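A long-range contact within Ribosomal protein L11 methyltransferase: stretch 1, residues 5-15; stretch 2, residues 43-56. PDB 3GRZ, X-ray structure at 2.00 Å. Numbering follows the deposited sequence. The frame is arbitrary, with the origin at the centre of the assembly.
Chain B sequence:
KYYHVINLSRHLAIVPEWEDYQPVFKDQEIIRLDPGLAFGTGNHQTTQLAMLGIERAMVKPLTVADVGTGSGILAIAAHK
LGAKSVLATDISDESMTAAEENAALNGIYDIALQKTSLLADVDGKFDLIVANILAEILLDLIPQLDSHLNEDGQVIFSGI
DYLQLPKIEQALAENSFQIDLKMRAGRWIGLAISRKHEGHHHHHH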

# COMPACT_ATOMS: atom_id res chain seq x y z
N VAL B 5 2.91 -18.16 8.24
CA VAL B 5 3.35 -16.91 7.62
C VAL B 5 2.16 -16.00 7.33
O VAL B 5 1.15 -16.43 6.76
CB VAL B 5 4.12 -17.17 6.31
CG1 VAL B 5 4.85 -15.91 5.84
CG2 VAL B 5 5.10 -18.30 6.50
N ILE B 6 2.27 -14.74 7.74
CA ILE B 6 1.28 -13.73 7.42
C ILE B 6 1.90 -12.84 6.35
O ILE B 6 2.75 -12.00 6.66
CB ILE B 6 0.88 -12.88 8.67
CG1 ILE B 6 0.50 -13.78 9.86
CG2 ILE B 6 -0.24 -11.88 8.34
CD1 ILE B 6 -0.68 -14.72 9.63
N ASN B 7 1.52 -13.05 5.10
CA ASN B 7 1.95 -12.15 4.01
C ASN B 7 1.21 -10.82 4.10
O ASN B 7 -0.01 -10.78 4.04
CB ASN B 7 1.70 -12.80 2.66
CG ASN B 7 2.72 -13.84 2.31
OD1 ASN B 7 3.93 -13.59 2.35
ND2 ASN B 7 2.25 -15.02 1.96
N LEU B 8 1.95 -9.73 4.26
CA LEU B 8 1.32 -8.41 4.31
C LEU B 8 1.36 -7.73 2.94
O LEU B 8 0.35 -7.19 2.48
CB LEU B 8 1.98 -7.52 5.37
CG LEU B 8 1.71 -7.85 6.84
CD1 LEU B 8 2.49 -6.91 7.71
CD2 LEU B 8 0.23 -7.78 7.18
N SER B 9 2.52 -7.78 2.31
CA SER B 9 2.75 -7.18 1.00
C SER B 9 3.88 -7.89 0.28
O SER B 9 4.43 -8.87 0.80
CB SER B 9 3.06 -5.68 1.16
OG SER B 9 4.36 -5.46 1.70
N ARG B 10 4.21 -7.39 -0.90
CA ARG B 10 5.38 -7.79 -1.66
C ARG B 10 6.69 -7.69 -0.85
O ARG B 10 7.62 -8.49 -1.04
CB ARG B 10 5.47 -6.93 -2.94
CG ARG B 10 6.79 -6.99 -3.74
CD ARG B 10 7.09 -8.37 -4.28
NE ARG B 10 8.37 -8.48 -4.99
CZ ARG B 10 9.57 -8.54 -4.39
NH1 ARG B 10 9.68 -8.51 -3.07
NH2 ARG B 10 10.66 -8.64 -5.13
N HIS B 11 6.75 -6.72 0.05
CA HIS B 11 7.99 -6.46 0.76
C HIS B 11 7.94 -6.77 2.25
O HIS B 11 8.91 -6.51 2.95
CB HIS B 11 8.43 -5.02 0.52
CG HIS B 11 8.81 -4.74 -0.90
ND1 HIS B 11 7.99 -4.04 -1.76
CD2 HIS B 11 9.91 -5.08 -1.62
CE1 HIS B 11 8.58 -3.95 -2.95
NE2 HIS B 11 9.74 -4.58 -2.88
N LEU B 12 6.82 -7.31 2.74
CA LEU B 12 6.71 -7.65 4.15
C LEU B 12 5.87 -8.89 4.43
O LEU B 12 4.73 -9.00 3.99
CB LEU B 12 6.09 -6.49 4.91
CG LEU B 12 6.89 -6.04 6.12
CD1 LEU B 12 7.65 -4.75 5.77
CD2 LEU B 12 5.95 -5.84 7.28
N ALA B 13 6.46 -9.83 5.18
CA ALA B 13 5.73 -10.94 5.76
C ALA B 13 6.06 -11.06 7.25
O ALA B 13 7.13 -10.65 7.72
CB ALA B 13 6.03 -12.26 5.00
N ILE B 14 5.11 -11.59 8.02
CA ILE B 14 5.31 -11.80 9.44
C ILE B 14 5.34 -13.30 9.69
O ILE B 14 4.52 -14.04 9.16
CB ILE B 14 4.21 -11.16 10.31
CG1 ILE B 14 4.08 -9.67 10.05
CG2 ILE B 14 4.47 -11.40 11.81
CD1 ILE B 14 2.84 -9.08 10.73
N VAL B 15 6.30 -13.72 10.52
CA VAL B 15 6.57 -15.12 10.76
C VAL B 15 6.74 -15.34 12.27
O VAL B 15 7.32 -14.50 12.94
CB VAL B 15 7.80 -15.53 9.91
CG1 VAL B 15 8.82 -16.34 10.65
CG2 VAL B 15 7.35 -16.22 8.64
N ASN B 43 -4.15 -7.67 15.32
CA ASN B 43 -5.14 -7.75 14.24
C ASN B 43 -4.44 -7.58 12.89
O ASN B 43 -3.78 -6.57 12.66
CB ASN B 43 -6.21 -6.67 14.44
CG ASN B 43 -7.42 -6.84 13.53
OD1 ASN B 43 -7.31 -7.27 12.38
ND2 ASN B 43 -8.59 -6.48 14.04
N HIS B 44 -4.60 -8.57 12.02
CA HIS B 44 -3.86 -8.64 10.76
C HIS B 44 -4.30 -7.60 9.74
O HIS B 44 -3.44 -7.01 9.07
CB HIS B 44 -3.97 -10.04 10.15
CG HIS B 44 -3.49 -11.13 11.07
ND1 HIS B 44 -2.27 -11.08 11.71
CD2 HIS B 44 -4.08 -12.28 11.46
CE1 HIS B 44 -2.13 -12.16 12.45
NE2 HIS B 44 -3.21 -12.91 12.32
N GLN B 45 -5.61 -7.38 9.64
CA GLN B 45 -6.18 -6.34 8.78
C GLN B 45 -5.64 -4.94 9.15
O GLN B 45 -5.20 -4.20 8.27
CB GLN B 45 -7.72 -6.35 8.80
CG GLN B 45 -8.37 -7.00 7.55
CD GLN B 45 -9.88 -7.33 7.68
OE1 GLN B 45 -10.47 -7.29 8.77
NE2 GLN B 45 -10.51 -7.66 6.54
N THR B 46 -5.63 -4.60 10.43
CA THR B 46 -5.24 -3.25 10.83
C THR B 46 -3.74 -3.05 10.70
O THR B 46 -3.29 -1.96 10.33
CB THR B 46 -5.72 -2.89 12.26
OG1 THR B 46 -5.10 -3.77 13.20
CG2 THR B 46 -7.24 -3.01 12.37
N THR B 47 -2.98 -4.12 10.96
CA THR B 47 -1.54 -4.11 10.74
C THR B 47 -1.24 -3.84 9.27
O THR B 47 -0.42 -2.99 8.97
CB THR B 47 -0.88 -5.44 11.24
OG1 THR B 47 -1.01 -5.50 12.66
CG2 THR B 47 0.59 -5.51 10.89
N GLN B 48 -1.92 -4.54 8.35
CA GLN B 48 -1.70 -4.34 6.92
C GLN B 48 -2.03 -2.90 6.47
O GLN B 48 -1.29 -2.33 5.68
CB GLN B 48 -2.52 -5.34 6.11
CG GLN B 48 -2.27 -5.24 4.59
CD GLN B 48 -3.13 -6.18 3.79
OE1 GLN B 48 -4.35 -6.01 3.70
NE2 GLN B 48 -2.50 -7.20 3.20
N LEU B 49 -3.12 -2.32 6.98
CA LEU B 49 -3.50 -0.94 6.59
C LEU B 49 -2.41 0.04 7.00
O LEU B 49 -1.96 0.86 6.19
CB LEU B 49 -4.87 -0.55 7.17
CG LEU B 49 -6.06 -1.42 6.72
CD1 LEU B 49 -7.39 -0.88 7.22
CD2 LEU B 49 -6.07 -1.62 5.21
N ALA B 50 -1.96 -0.08 8.25
CA ALA B 50 -0.87 0.76 8.76
C ALA B 50 0.41 0.57 7.93
O ALA B 50 1.03 1.56 7.52
CB ALA B 50 -0.62 0.47 10.24
N MET B 51 0.77 -0.68 7.64
CA MET B 51 1.94 -0.99 6.81
C MET B 51 1.91 -0.40 5.41
O MET B 51 2.94 0.06 4.91
CB MET B 51 2.18 -2.51 6.70
CG MET B 51 2.72 -3.15 7.95
SD MET B 51 4.28 -2.44 8.51
CE MET B 51 5.15 -2.16 6.95
N LEU B 52 0.74 -0.44 4.76
CA LEU B 52 0.57 0.16 3.43
C LEU B 52 0.78 1.67 3.48
O LEU B 52 1.37 2.25 2.57
CB LEU B 52 -0.81 -0.16 2.84
CG LEU B 52 -1.07 -1.62 2.46
CD1 LEU B 52 -2.52 -1.84 1.98
CD2 LEU B 52 -0.06 -2.12 1.42
N GLY B 53 0.30 2.29 4.55
CA GLY B 53 0.55 3.71 4.79
C GLY B 53 2.03 4.04 4.97
O GLY B 53 2.50 5.07 4.50
N ILE B 54 2.75 3.16 5.68
CA ILE B 54 4.19 3.36 5.91
C ILE B 54 4.95 3.18 4.60
O ILE B 54 5.84 3.97 4.27
CB ILE B 54 4.76 2.43 7.01
CG1 ILE B 54 4.08 2.69 8.35
CG2 ILE B 54 6.28 2.61 7.17
CD1 ILE B 54 4.41 1.62 9.42
N GLU B 55 4.57 2.16 3.84
CA GLU B 55 5.17 1.89 2.53
C GLU B 55 4.98 3.09 1.59
O GLU B 55 5.88 3.45 0.85
CB GLU B 55 4.56 0.60 1.94
CG GLU B 55 4.89 0.31 0.47
CD GLU B 55 6.30 -0.22 0.25
OE1 GLU B 55 6.93 -0.69 1.22
OE2 GLU B 55 6.79 -0.16 -0.90
N ARG B 56 3.81 3.72 1.67
CA ARG B 56 3.50 4.89 0.87
C ARG B 56 4.32 6.08 1.31
O ARG B 56 4.88 6.80 0.47
CB ARG B 56 2.00 5.18 0.94
CG ARG B 56 1.53 6.46 0.27
CD ARG B 56 0.06 6.69 0.56
NE ARG B 56 -0.42 7.98 0.11
CZ ARG B 56 -0.31 9.11 0.81
NH1 ARG B 56 -0.77 10.25 0.31
NH2 ARG B 56 0.26 9.11 1.99

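Helix 44-56 packs on the hairpin formed by the strand beginning at I6 and strand 12-15, its axis passing 8.7 Å from that of the strand beginning at I6 at 31°, with both running in roughly the same direction. N43 occupies the N-cap position: its OD1 accepts a weak capping bond from Q45 N (3.2 Å), while its backbone O receives T47 OG1 (3.0 Å), which ties down the first turn. H44 opens the contact. Its CA-to-CB bond points sideways, but the imidazole reaches the strand, and I6 CD1 sits over one ring face, 4.3 Å from the centroid and 20° off the normal, a CH-pi contact. One turn along, T47 points toward the hairpin, and its methyl CG2 meets L8 and I14, 4.0 Å from L8 CD1 and 4.2 Å from I14 CD1. Because its hydroxyl is turned back to N43 O, the methyl is left for these apolar neighbours. Q48 makes the sole hydrogen bond across the contact: NE2 donates to L8 O at 2.9 Å with an N-H...O angle of 149°. The extended side chain (chi1 and chi2 both t) carries the amide to the L8 carbonyl, where L8 CA and Q48 CA are 5.7 Å apart, while Q48 CB rests 3.8 Å from L8 CD2. L8 is thus held by its carbonyl and packed through its side chain, and it is the residue most covered by the helix. M51, folded with all three chi angles in m, extends the apolar packing: its CG lies 3.8 Å from L8 CD1 and its CE 3.8 Å from L12 CD2, so one side chain touches both L8 and L12. Further on, E55 points toward the turn between the strands. Its OE2 approaches H11 ND1 obliquely to the ring at 4.2 Å, too far for a hydrogen bond; both atoms find hydrogen-bonding partners elsewhere in the structure.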